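Local coordinates for protein putative leucoanthocyanidin reductase 1 (Vitis vinifera, PDB 3I6I) that binds NADPH in a Rossmann fold and probably reduces leucoanthocyanidins in flavonoid biosynthesis, at residues H122-A127 with N135-K140; R142-V147 with F154-C159. All blocks are in the same frame, centred on the assembly; numbering follows the deposited sequence.

Contact 1. Residues H122-A127 with N135-K140. With NDP (NADPH dihydro-nicotinamide-adenine-dinucleotide phosphate), chain B; ACY (acetic acid), chain C.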
ATOM      1  N   HIS A 122      -3.488   3.881   4.893  1.00  5.54           N
ATOM      2  CA  HIS A 122      -3.915   4.260   6.252  1.00  6.38           C
ATOM      3  C   HIS A 122      -4.909   3.294   6.840  1.00  7.39           C
ATOM      4  O   HIS A 122      -5.380   2.327   6.172  1.00  5.58           O
ATOM      5  CB  HIS A 122      -4.492   5.687   6.245  1.00  9.81           C
ATOM      6  CG  HIS A 122      -3.578   6.677   5.620  1.00  4.40           C
ATOM      7  ND1 HIS A 122      -4.026   7.825   4.994  1.00  4.84           N
ATOM      8  CD2 HIS A 122      -2.222   6.698   5.523  1.00  5.57           C
ATOM      9  CE1 HIS A 122      -2.983   8.506   4.544  1.00  4.71           C
ATOM     10  NE2 HIS A 122      -1.879   7.837   4.847  1.00  6.03           N
ATOM     11  N   ASP A 123      -5.282   3.529   8.095  1.00  4.78           N
ATOM     12  CA  ASP A 123      -6.331   2.660   8.683  1.00  5.84           C
ATOM     13  C   ASP A 123      -7.664   3.274   8.290  1.00  2.00           C
ATOM     14  O   ASP A 123      -8.054   4.309   8.827  1.00  2.00           O
ATOM     15  CB  ASP A 123      -6.189   2.604  10.207  1.00  8.87           C
ATOM     16  CG  ASP A 123      -7.266   1.738  10.858  1.00 16.93           C
ATOM     17  OD1 ASP A 123      -8.358   1.572  10.281  1.00 16.95           O
ATOM     18  OD2 ASP A 123      -7.018   1.195  11.945  1.00  8.32           O
ATOM     19  N   VAL A 124      -8.311   2.696   7.281  1.00  3.39           N
ATOM     20  CA  VAL A 124      -9.485   3.323   6.704  1.00  2.93           C
ATOM     21  C   VAL A 124     -10.653   3.409   7.684  1.00  4.09           C
ATOM     22  O   VAL A 124     -11.583   4.209   7.503  1.00  2.00           O
ATOM     23  CB  VAL A 124      -9.920   2.603   5.406  1.00  2.23           C
ATOM     24  CG1 VAL A 124      -8.742   2.530   4.427  1.00  4.71           C
ATOM     25  CG2 VAL A 124     -10.468   1.209   5.701  1.00  3.80           C
ATOM     26  N   ASN A 125     -10.623   2.565   8.724  1.00  5.55           N
ATOM     27  CA  ASN A 125     -11.613   2.673   9.785  1.00  7.63           C
ATOM     28  C   ASN A 125     -11.401   3.722  10.847  1.00 10.04           C
ATOM     29  O   ASN A 125     -12.347   4.044  11.563  1.00 16.94           O
ATOM     30  CB  ASN A 125     -11.945   1.284  10.404  1.00 14.29           C
ATOM     31  CG  ASN A 125     -13.072   0.576   9.641  1.00 21.34           C
ATOM     32  OD1 ASN A 125     -13.107  -0.653   9.522  1.00 33.28           O
ATOM     33  ND2 ASN A 125     -13.996   1.368   9.108  1.00 27.95           N
ATOM     34  N   ARG A 126     -10.213   4.315  10.937  1.00  2.00           N
ATOM     35  CA  ARG A 126      -9.946   5.384  11.843  1.00  3.60           C
ATOM     36  C   ARG A 126      -9.852   6.742  11.147  1.00  3.67           C
ATOM     37  O   ARG A 126     -10.184   7.757  11.723  1.00  3.95           O
ATOM     38  CB  ARG A 126      -8.619   5.151  12.551  1.00  6.50           C
ATOM     39  CG  ARG A 126      -8.693   4.000  13.529  1.00  7.81           C
ATOM     40  CD  ARG A 126      -7.416   3.846  14.256  1.00  6.21           C
ATOM     41  NE  ARG A 126      -7.567   3.092  15.501  1.00  8.25           N
ATOM     42  CZ  ARG A 126      -7.236   1.819  15.644  1.00  6.03           C
ATOM     43  NH1 ARG A 126      -6.734   1.125  14.625  1.00  4.54           N
ATOM     44  NH2 ARG A 126      -7.372   1.248  16.837  1.00  9.48           N
ATOM     45  N   ALA A 127      -9.321   6.736   9.940  1.00  8.55           N
ATOM     46  CA  ALA A 127      -9.024   8.012   9.211  1.00 10.67           C
ATOM     47  C   ALA A 127     -10.302   8.555   8.582  1.00 11.06           C
ATOM     48  O   ALA A 127     -11.125   7.783   8.089  1.00  9.42           O
ATOM     49  CB  ALA A 127      -7.991   7.762   8.135  1.00  9.46           C
ATOM     50  N   ASN A 135     -14.451   8.825  -0.412  1.00  4.20           N
ATOM     51  CA  ASN A 135     -15.158   7.815  -1.237  1.00  3.91           C
ATOM     52  C   ASN A 135     -14.359   6.557  -1.408  1.00  5.76           C
ATOM     53  O   ASN A 135     -14.896   5.466  -1.268  1.00  5.25           O
ATOM     54  CB  ASN A 135     -15.523   8.394  -2.594  1.00  6.53           C
ATOM     55  CG  ASN A 135     -16.512   7.517  -3.335  1.00 10.54           C
ATOM     56  OD1 ASN A 135     -17.635   7.343  -2.888  1.00 12.60           O
ATOM     57  ND2 ASN A 135     -16.066   6.895  -4.395  1.00 10.33           N
ATOM     58  N   MET A 136     -13.049   6.701  -1.648  1.00  4.56           N
ATOM     59  CA  MET A 136     -12.180   5.571  -1.714  1.00  4.44           C
ATOM     60  C   MET A 136     -12.176   4.770  -0.412  1.00  6.24           C
ATOM     61  O   MET A 136     -12.234   3.544  -0.458  1.00  5.09           O
ATOM     62  CB  MET A 136     -10.739   5.977  -2.056  1.00  5.79           C
ATOM     63  CG  MET A 136      -9.894   4.753  -2.365  1.00 19.14           C
ATOM     64  SD  MET A 136      -8.216   5.133  -2.878  1.00 26.68           S
ATOM     65  CE  MET A 136      -8.481   6.236  -4.244  1.00 19.23           C
ATOM     66  N   TYR A 137     -12.137   5.464   0.732  1.00  6.64           N
ATOM     67  CA  TYR A 137     -12.191   4.798   2.015  1.00  6.19           C
ATOM     68  C   TYR A 137     -13.554   4.145   2.264  1.00  6.44           C
ATOM     69  O   TYR A 137     -13.573   3.026   2.813  1.00  5.57           O
ATOM     70  CB  TYR A 137     -11.817   5.741   3.147  1.00 10.23           C
ATOM     71  CG  TYR A 137     -10.323   5.952   3.276  1.00  7.40           C
ATOM     72  CD1 TYR A 137      -9.434   5.539   2.278  1.00  6.51           C
ATOM     73  CD2 TYR A 137      -9.807   6.555   4.413  1.00 11.91           C
ATOM     74  CE1 TYR A 137      -8.071   5.754   2.391  1.00  7.98           C
ATOM     75  CE2 TYR A 137      -8.459   6.775   4.534  1.00 11.75           C
ATOM     76  CZ  TYR A 137      -7.588   6.360   3.553  1.00 10.24           C
ATOM     77  OH  TYR A 137      -6.233   6.613   3.689  1.00 16.71           O
ATOM     78  N   ARG A 138     -14.652   4.772   1.821  1.00  2.78           N
ATOM     79  CA  ARG A 138     -15.958   4.104   1.816  1.00  4.96           C
ATOM     80  C   ARG A 138     -15.937   2.775   1.093  1.00  6.06           C
ATOM     81  O   ARG A 138     -16.515   1.803   1.605  1.00  4.82           O
ATOM     82  CB  ARG A 138     -17.085   4.971   1.286  1.00  6.05           C
ATOM     83  CG  ARG A 138     -17.557   6.055   2.207  1.00  7.36           C
ATOM     84  CD  ARG A 138     -18.932   6.595   1.715  1.00  4.07           C
ATOM     85  NE  ARG A 138     -18.729   7.342   0.494  1.00 11.33           N
ATOM     86  CZ  ARG A 138     -18.414   8.631   0.410  1.00  5.00           C
ATOM     87  NH1 ARG A 138     -18.344   9.401   1.470  1.00  3.62           N
ATOM     88  NH2 ARG A 138     -18.203   9.166  -0.786  1.00  9.57           N
ATOM     89  N   GLU A 139     -15.294   2.717  -0.079  1.00  2.00           N
ATOM     90  CA  GLU A 139     -15.186   1.467  -0.845  1.00  2.66           C
ATOM     91  C   GLU A 139     -14.319   0.436  -0.102  1.00  4.39           C
ATOM     92  O   GLU A 139     -14.685  -0.740  -0.040  1.00  4.37           O
ATOM     93  CB  GLU A 139     -14.631   1.752  -2.216  1.00  4.46           C
ATOM     94  CG  GLU A 139     -15.630   2.573  -3.053  1.00  4.90           C
ATOM     95  CD  GLU A 139     -15.196   2.809  -4.477  1.00 13.79           C
ATOM     96  OE1 GLU A 139     -14.056   2.432  -4.864  1.00 17.73           O
ATOM     97  OE2 GLU A 139     -16.016   3.383  -5.225  1.00 15.51           O
ATOM     98  N   LYS A 140     -13.180   0.877   0.454  1.00  3.86           N
ATOM     99  CA  LYS A 140     -12.325  -0.032   1.228  1.00  4.95           C
ATOM    100  C   LYS A 140     -13.027  -0.572   2.482  1.00  2.88           C
ATOM    101  O   LYS A 140     -12.898  -1.768   2.818  1.00  4.97           O
ATOM    102  CB  LYS A 140     -10.981   0.621   1.530  1.00  5.17           C
ATOM    103  CG  LYS A 140     -10.109   0.835   0.285  1.00  6.40           C
ATOM    104  CD  LYS A 140      -8.700   1.300   0.628  1.00  8.19           C
ATOM    105  CE  LYS A 140      -7.853   1.444  -0.642  1.00  9.38           C
ATOM    106  NZ  LYS A 140      -6.387   1.496  -0.302  1.00 10.74           N
TER
HETATM  107  PA  NDP B 350      -1.827   0.157  -9.698  0.70 17.77           P
HETATM  108  O1A NDP B 350      -2.830   0.899 -10.547  0.70 18.61           O
HETATM  109  O2A NDP B 350      -0.246   0.575  -9.838  0.70 18.06           O
HETATM  110  O5B NDP B 350      -1.840  -1.441  -9.885  0.70 21.52           O
HETATM  111  C5B NDP B 350      -3.051  -2.129  -9.889  0.70 16.01           C
HETATM  112  C4B NDP B 350      -2.870  -3.542 -10.295  0.70 19.65           C
HETATM  113  O4B NDP B 350      -4.244  -4.080 -10.178  0.70 22.25           O
HETATM  114  C3B NDP B 350      -2.463  -3.684 -11.784  0.70 18.24           C
HETATM  115  O3B NDP B 350      -1.609  -4.839 -11.997  0.70 19.64           O
HETATM  116  C2B NDP B 350      -3.802  -3.892 -12.489  0.70 20.83           C
HETATM  117  O2B NDP B 350      -3.609  -4.643 -13.688  0.70 22.58           O
HETATM  118  C1B NDP B 350      -4.504  -4.772 -11.459  0.70 17.39           C
HETATM  119  N9A NDP B 350      -5.957  -4.883 -11.587  0.70 16.47           N
HETATM  120  C8A NDP B 350      -6.820  -3.870 -11.520  0.70 16.15           C
HETATM  121  N7A NDP B 350      -8.060  -4.348 -11.644  0.70 14.54           N
HETATM  122  C5A NDP B 350      -7.987  -5.676 -11.774  0.70 16.37           C
HETATM  123  C6A NDP B 350      -8.940  -6.683 -11.938  0.70 21.88           C
HETATM  124  N6A NDP B 350     -10.241  -6.388 -11.971  0.70 22.81           N
HETATM  125  N1A NDP B 350      -8.524  -7.960 -12.052  0.70 17.31           N
HETATM  126  C2A NDP B 350      -7.227  -8.257 -11.992  0.70 21.11           C
HETATM  127  N3A NDP B 350      -6.283  -7.322 -11.821  0.70 20.11           N
HETATM  128  C4A NDP B 350      -6.648  -6.024 -11.724  0.70 15.60           C
HETATM  129  O3  NDP B 350      -2.234   0.379  -8.167  0.70 18.09           O
HETATM  130  PN  NDP B 350      -1.345   0.927  -6.908  0.70 19.12           P
HETATM  131  O1N NDP B 350      -0.088   0.213  -6.580  0.70 20.60           O
HETATM  132  O2N NDP B 350      -1.284   2.480  -7.151  0.70 23.46           O
HETATM  133  O5D NDP B 350      -2.493   0.768  -5.741  0.70 14.85           O
HETATM  134  C5D NDP B 350      -2.629  -0.472  -5.032  0.70 13.76           C
HETATM  135  C4D NDP B 350      -3.173  -0.192  -3.659  0.70 13.87           C
HETATM  136  O4D NDP B 350      -2.076   0.485  -2.986  0.70 18.18           O
HETATM  137  C3D NDP B 350      -4.365   0.730  -3.606  0.70 15.12           C
HETATM  138  O3D NDP B 350      -5.193   0.334  -2.517  0.70 13.70           O
HETATM  139  C2D NDP B 350      -3.731   2.067  -3.272  0.70 19.88           C
HETATM  140  O2D NDP B 350      -4.659   2.803  -2.501  0.70 20.25           O
HETATM  141  C1D NDP B 350      -2.556   1.677  -2.378  0.70 16.61           C
HETATM  142  N1N NDP B 350      -1.334   2.554  -2.485  0.70 17.02           N
HETATM  143  C2N NDP B 350      -0.614   2.963  -1.336  0.70 19.59           C
HETATM  144  C3N NDP B 350       0.216   4.002  -1.401  0.70 21.35           C
HETATM  145  C7N NDP B 350       1.016   4.418  -0.151  0.70 25.66           C
HETATM  146  O7N NDP B 350       0.932   3.771   0.899  0.70 25.29           O
HETATM  147  N7N NDP B 350       1.845   5.437  -0.298  0.70 17.03           N
HETATM  148  C4N NDP B 350       0.373   4.764  -2.726  0.70 19.95           C
HETATM  149  C5N NDP B 350       0.014   3.878  -3.914  0.70 22.29           C
HETATM  150  C6N NDP B 350      -0.744   2.802  -3.753  0.70 22.28           C
HETATM  151  P2B NDP B 350      -3.889  -3.880 -15.157  0.70 25.19           P
HETATM  152  O1X NDP B 350      -2.853  -2.837 -15.381  0.70 29.55           O
HETATM  153  O2X NDP B 350      -3.922  -5.088 -16.190  0.70 26.92           O
HETATM  154  O3X NDP B 350      -5.345  -3.267 -15.064  0.70 26.27           O
HETATM  155  C   ACY C 360      -4.054   5.530   1.420  1.00 24.30           C
HETATM  156  O   ACY C 360      -3.796   4.857   0.395  1.00 30.24           O
HETATM  157  OXT ACY C 360      -4.732   5.102   2.397  1.00 19.11           O
HETATM  158  CH3 ACY C 360      -3.481   6.925   1.458  1.00 27.29           C

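Contact 2. Residues R142-V147 with F154-C159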
ATOM      1  N   ARG A 142     -16.261  -0.941   2.833  1.00  3.04           N
ATOM      2  CA  ARG A 142     -17.309  -1.846   2.332  1.00  5.85           C
ATOM      3  C   ARG A 142     -16.678  -3.214   2.039  1.00  5.52           C
ATOM      4  O   ARG A 142     -17.232  -4.260   2.381  1.00  6.52           O
ATOM      5  CB  ARG A 142     -17.990  -1.224   1.106  1.00  4.51           C
ATOM      6  CG  ARG A 142     -19.343  -1.836   0.751  1.00 13.53           C
ATOM      7  CD  ARG A 142     -19.228  -2.830  -0.282  1.00 12.93           C
ATOM      8  NE  ARG A 142     -20.544  -3.247  -0.811  1.00 15.63           N
ATOM      9  CZ  ARG A 142     -21.281  -4.277  -0.370  1.00 17.10           C
ATOM     10  NH1 ARG A 142     -20.913  -5.020   0.693  1.00 11.88           N
ATOM     11  NH2 ARG A 142     -22.421  -4.554  -0.999  1.00 17.39           N
ATOM     12  N   VAL A 143     -15.504  -3.241   1.450  1.00  4.44           N
ATOM     13  CA  VAL A 143     -14.805  -4.489   1.231  1.00  2.00           C
ATOM     14  C   VAL A 143     -14.457  -5.168   2.577  1.00  5.38           C
ATOM     15  O   VAL A 143     -14.664  -6.365   2.720  1.00  3.43           O
ATOM     16  CB  VAL A 143     -13.591  -4.330   0.367  1.00  4.58           C
ATOM     17  CG1 VAL A 143     -12.715  -5.579   0.365  1.00  6.77           C
ATOM     18  CG2 VAL A 143     -14.023  -3.912  -1.076  1.00  5.32           C
ATOM     19  N   ARG A 144     -14.025  -4.406   3.553  1.00  2.58           N
ATOM     20  CA  ARG A 144     -13.676  -5.015   4.864  1.00  3.89           C
ATOM     21  C   ARG A 144     -14.931  -5.621   5.509  1.00  5.21           C
ATOM     22  O   ARG A 144     -14.868  -6.733   6.071  1.00  5.76           O
ATOM     23  CB  ARG A 144     -13.134  -3.976   5.834  1.00  4.06           C
ATOM     24  CG  ARG A 144     -11.744  -3.448   5.609  1.00  7.29           C
ATOM     25  CD  ARG A 144     -11.330  -2.571   6.763  1.00  8.25           C
ATOM     26  NE  ARG A 144      -9.968  -2.075   6.608  1.00  8.30           N
ATOM     27  CZ  ARG A 144      -9.238  -1.552   7.610  1.00 10.88           C
ATOM     28  NH1 ARG A 144      -9.722  -1.421   8.841  1.00  9.11           N
ATOM     29  NH2 ARG A 144      -8.021  -1.123   7.376  1.00 10.52           N
ATOM     30  N   GLN A 145     -16.054  -4.890   5.417  1.00  3.71           N
ATOM     31  CA  GLN A 145     -17.359  -5.354   5.972  1.00  6.10           C
ATOM     32  C   GLN A 145     -17.714  -6.685   5.309  1.00  5.35           C
ATOM     33  O   GLN A 145     -18.052  -7.662   5.997  1.00  5.48           O
ATOM     34  CB  GLN A 145     -18.484  -4.303   5.799  1.00  7.43           C
ATOM     35  CG  GLN A 145     -19.945  -4.829   5.860  1.00  6.85           C
ATOM     36  CD  GLN A 145     -20.538  -5.152   4.448  1.00 13.80           C
ATOM     37  OE1 GLN A 145     -20.392  -4.333   3.519  1.00  6.74           O
ATOM     38  NE2 GLN A 145     -21.141  -6.368   4.274  1.00  5.61           N
ATOM     39  N   LEU A 146     -17.659  -6.721   3.979  1.00  5.54           N
ATOM     40  CA  LEU A 146     -17.918  -7.977   3.245  1.00  7.62           C
ATOM     41  C   LEU A 146     -16.981  -9.133   3.627  1.00  5.20           C
ATOM     42  O   LEU A 146     -17.435 -10.277   3.864  1.00  5.21           O
ATOM     43  CB  LEU A 146     -17.911  -7.751   1.728  1.00  5.60           C
ATOM     44  CG  LEU A 146     -18.423  -8.922   0.899  1.00 10.97           C
ATOM     45  CD1 LEU A 146     -19.864  -9.252   1.253  1.00 12.11           C
ATOM     46  CD2 LEU A 146     -18.273  -8.604  -0.590  1.00 15.22           C
ATOM     47  N   VAL A 147     -15.695  -8.861   3.714  1.00  2.11           N
ATOM     48  CA  VAL A 147     -14.719  -9.882   4.119  1.00  5.61           C
ATOM     49  C   VAL A 147     -15.071 -10.460   5.483  1.00  5.45           C
ATOM     50  O   VAL A 147     -15.104 -11.688   5.694  1.00  4.52           O
ATOM     51  CB  VAL A 147     -13.328  -9.291   4.131  1.00  3.16           C
ATOM     52  CG1 VAL A 147     -12.307 -10.220   4.864  1.00  2.91           C
ATOM     53  CG2 VAL A 147     -12.855  -8.959   2.682  1.00  6.52           C
ATOM     54  N   PHE A 154      -8.487 -12.633   7.581  1.00  2.61           N
ATOM     55  CA  PHE A 154      -7.931 -11.479   6.904  1.00  4.21           C
ATOM     56  C   PHE A 154      -6.744 -10.850   7.620  1.00  7.19           C
ATOM     57  O   PHE A 154      -6.487 -11.064   8.835  1.00  4.46           O
ATOM     58  CB  PHE A 154      -9.047 -10.438   6.756  1.00  5.63           C
ATOM     59  CG  PHE A 154      -9.543  -9.892   8.058  1.00  6.05           C
ATOM     60  CD1 PHE A 154     -10.640 -10.475   8.727  1.00  6.62           C
ATOM     61  CD2 PHE A 154      -8.896  -8.835   8.676  1.00  3.89           C
ATOM     62  CE1 PHE A 154     -11.057  -9.949   9.943  1.00  5.88           C
ATOM     63  CE2 PHE A 154      -9.346  -8.328   9.890  1.00  6.72           C
ATOM     64  CZ  PHE A 154     -10.404  -8.880  10.514  1.00  8.32           C
ATOM     65  N   THR A 155      -6.021 -10.044   6.864  1.00  4.43           N
ATOM     66  CA  THR A 155      -5.002  -9.165   7.431  1.00  3.92           C
ATOM     67  C   THR A 155      -5.064  -7.848   6.630  1.00  5.52           C
ATOM     68  O   THR A 155      -5.043  -7.879   5.418  1.00  3.57           O
ATOM     69  CB  THR A 155      -3.580  -9.797   7.369  1.00  5.18           C
ATOM     70  OG1 THR A 155      -3.515 -10.985   8.181  1.00  5.98           O
ATOM     71  CG2 THR A 155      -2.515  -8.825   7.869  1.00  2.58           C
ATOM     72  N   TYR A 156      -5.151  -6.737   7.342  1.00  4.86           N
ATOM     73  CA  TYR A 156      -5.219  -5.391   6.732  1.00  2.89           C
ATOM     74  C   TYR A 156      -3.873  -4.700   6.888  1.00  3.45           C
ATOM     75  O   TYR A 156      -3.454  -4.428   8.029  1.00  5.73           O
ATOM     76  CB  TYR A 156      -6.309  -4.556   7.410  1.00  4.91           C
ATOM     77  CG  TYR A 156      -7.705  -5.147   7.379  1.00  5.55           C
ATOM     78  CD1 TYR A 156      -8.178  -5.858   6.264  1.00  7.49           C
ATOM     79  CD2 TYR A 156      -8.591  -4.921   8.449  1.00  7.39           C
ATOM     80  CE1 TYR A 156      -9.459  -6.369   6.239  1.00  4.31           C
ATOM     81  CE2 TYR A 156      -9.907  -5.412   8.415  1.00  7.27           C
ATOM     82  CZ  TYR A 156     -10.333  -6.130   7.304  1.00  9.02           C
ATOM     83  OH  TYR A 156     -11.608  -6.694   7.224  1.00  9.13           O
ATOM     84  N   ILE A 157      -3.184  -4.480   5.762  1.00  6.10           N
ATOM     85  CA  ILE A 157      -1.848  -3.879   5.741  1.00  4.36           C
ATOM     86  C   ILE A 157      -1.956  -2.360   5.735  1.00  7.35           C
ATOM     87  O   ILE A 157      -2.316  -1.745   4.703  1.00  5.23           O
ATOM     88  CB  ILE A 157      -0.983  -4.361   4.522  1.00  2.69           C
ATOM     89  CG1 ILE A 157      -0.729  -5.863   4.510  1.00  6.15           C
ATOM     90  CG2 ILE A 157       0.395  -3.578   4.480  1.00  3.92           C
ATOM     91  CD1 ILE A 157       0.079  -6.418   5.758  1.00  3.99           C
ATOM     92  N   CYS A 158      -1.674  -1.739   6.866  1.00  4.68           N
ATOM     93  CA  CYS A 158      -1.782  -0.263   7.003  1.00  5.93           C
ATOM     94  C   CYS A 158      -0.356   0.280   7.065  1.00  6.15           C
ATOM     95  O   CYS A 158       0.165   0.663   8.133  1.00  7.49           O
ATOM     96  CB  CYS A 158      -2.629   0.145   8.220  1.00  8.88           C
ATOM     97  SG  CYS A 158      -4.315  -0.610   8.231  1.00  9.03           S
ATOM     98  N   CYS A 159       0.287   0.292   5.897  1.00  5.61           N
ATOM     99  CA  CYS A 159       1.702   0.550   5.828  1.00  2.58           C
ATOM    100  C   CYS A 159       2.127   2.026   5.729  1.00  3.15           C
ATOM    101  O   CYS A 159       3.337   2.320   5.591  1.00  4.82           O
ATOM    102  CB  CYS A 159       2.360  -0.242   4.706  1.00  4.29           C
ATOM    103  SG  CYS A 159       1.622   0.139   3.093  1.00  6.89           S
TER

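Contact 1. Residues H122-A127 with N135-K140
V124 lies on the ring of Y137: its CG1 sits over the centre of one face, 3.8 Å from the centroid and 11° off the normal, a CH-pi contact that covers the ring squarely. A127 CB comes to Y137 CE2 at the edge, 3.8 Å away, so the loop meets the tyrosine both over a face and near its plane. V124 CG1 stands anti to the carbonyl carbon (chi1 -54°), and from there it also brushes the extended chain of K140, 4.0 Å from K140 CD.

At the hydroxyl end the chemistry turns polar. Y137 OH lies 2.8 Å from H122 ND1, approaching that ring obliquely. A bound acetic acid molecule, probably from the crystallisation liquor, sits beside the pair, and Y137 OH makes a very short hydrogen bond to its OXT. OXT also takes a nearly straight bond from H122 N (169°), while the methyl of the acetic acid rests over one face of the imidazole. K140 runs on past V124 to NADPH, where NZ grips both hydroxyl oxygens of the nicotinamide ribose, at 2.8 Å to O3D and 3.1 Å to O2D.

The 122-127 loop follows strand 114-116 of the Rossmann sheet and folds back against helix 133-149. Helix 266-277 packs alongside, with F272 meeting the Y137 ring and I276 touching H122.

Contact 2. Residues R142-V147 with F154-C159
R144 of helix 133-149 lies flat on Y156 of strand 155-158, inside a beta-alpha-beta crossover of this NmrA-like Rossmann fold: strand 114-116 leads through the helix to strand 155-158, which lies between 114-116 and 217-220 and extends the Rossmann sheet. The two short segments, helix 142-147 and strand 155-158, run nearly antiparallel, at 157°, with axes 11.3 Å apart at their closest, a gap bridged by long side chains.

The main interaction is a stack of guanidinium on phenol. The planes are only 12° apart and the centres 4.1 Å apart; as a cation-pi contact it is off-centre, with Y156 CD2 beneath the middle of the guanidinium. The aliphatic part of the arginine follows the same face back toward the hydroxyl: R144 CD makes a CH-pi contact 3.9 Å from the centroid of the Y156 ring, and R144 CG lies over Y156 CZ. A chain fully extended from CG to NE lays R144 along the ring. F154 CD2 lies over the opposite face, offset toward the rim, so the phenol is held between arginine and phenylalanine.

The polar ends look elsewhere. R144 NE forms a salt bridge with E119, which would help fix the guanidinium's rotation. Y156 OH is hydrogen-bonded to E148, one turn further along the helix, and also lies over the centre of the F154 ring.

Apolar packing closes the end nearer the turn. V147 CG1, which chi1 of 167° turns away from its own backbone N, meets F154 CB at 3.8 Å. At the other end C158 SG approaches the edge of the guanidinium near its plane, 3.8 Å from R144 NH2.

Overall arrangement
Both contacts are buried and draw on helix 133-149 in turn, contact 1 from its earlier part and contact 2 from further along; their centres are about 10 Å apart. Contact 1 joins the helix to the loop before it and borders the cofactor, so its chemistry passes from an aliphatic-aromatic core to hydroxyl, imidazole and lysine groups. Contact 2 joins the helix to the strand after it, farther from NADPH, and relies on a stacked cation with a small apolar patch. R144 links the two: V124 CG2 of the loop packs 3.4 Å from R144 NE, and D123 OD1 makes a long, weak ion pair with R144 NH1.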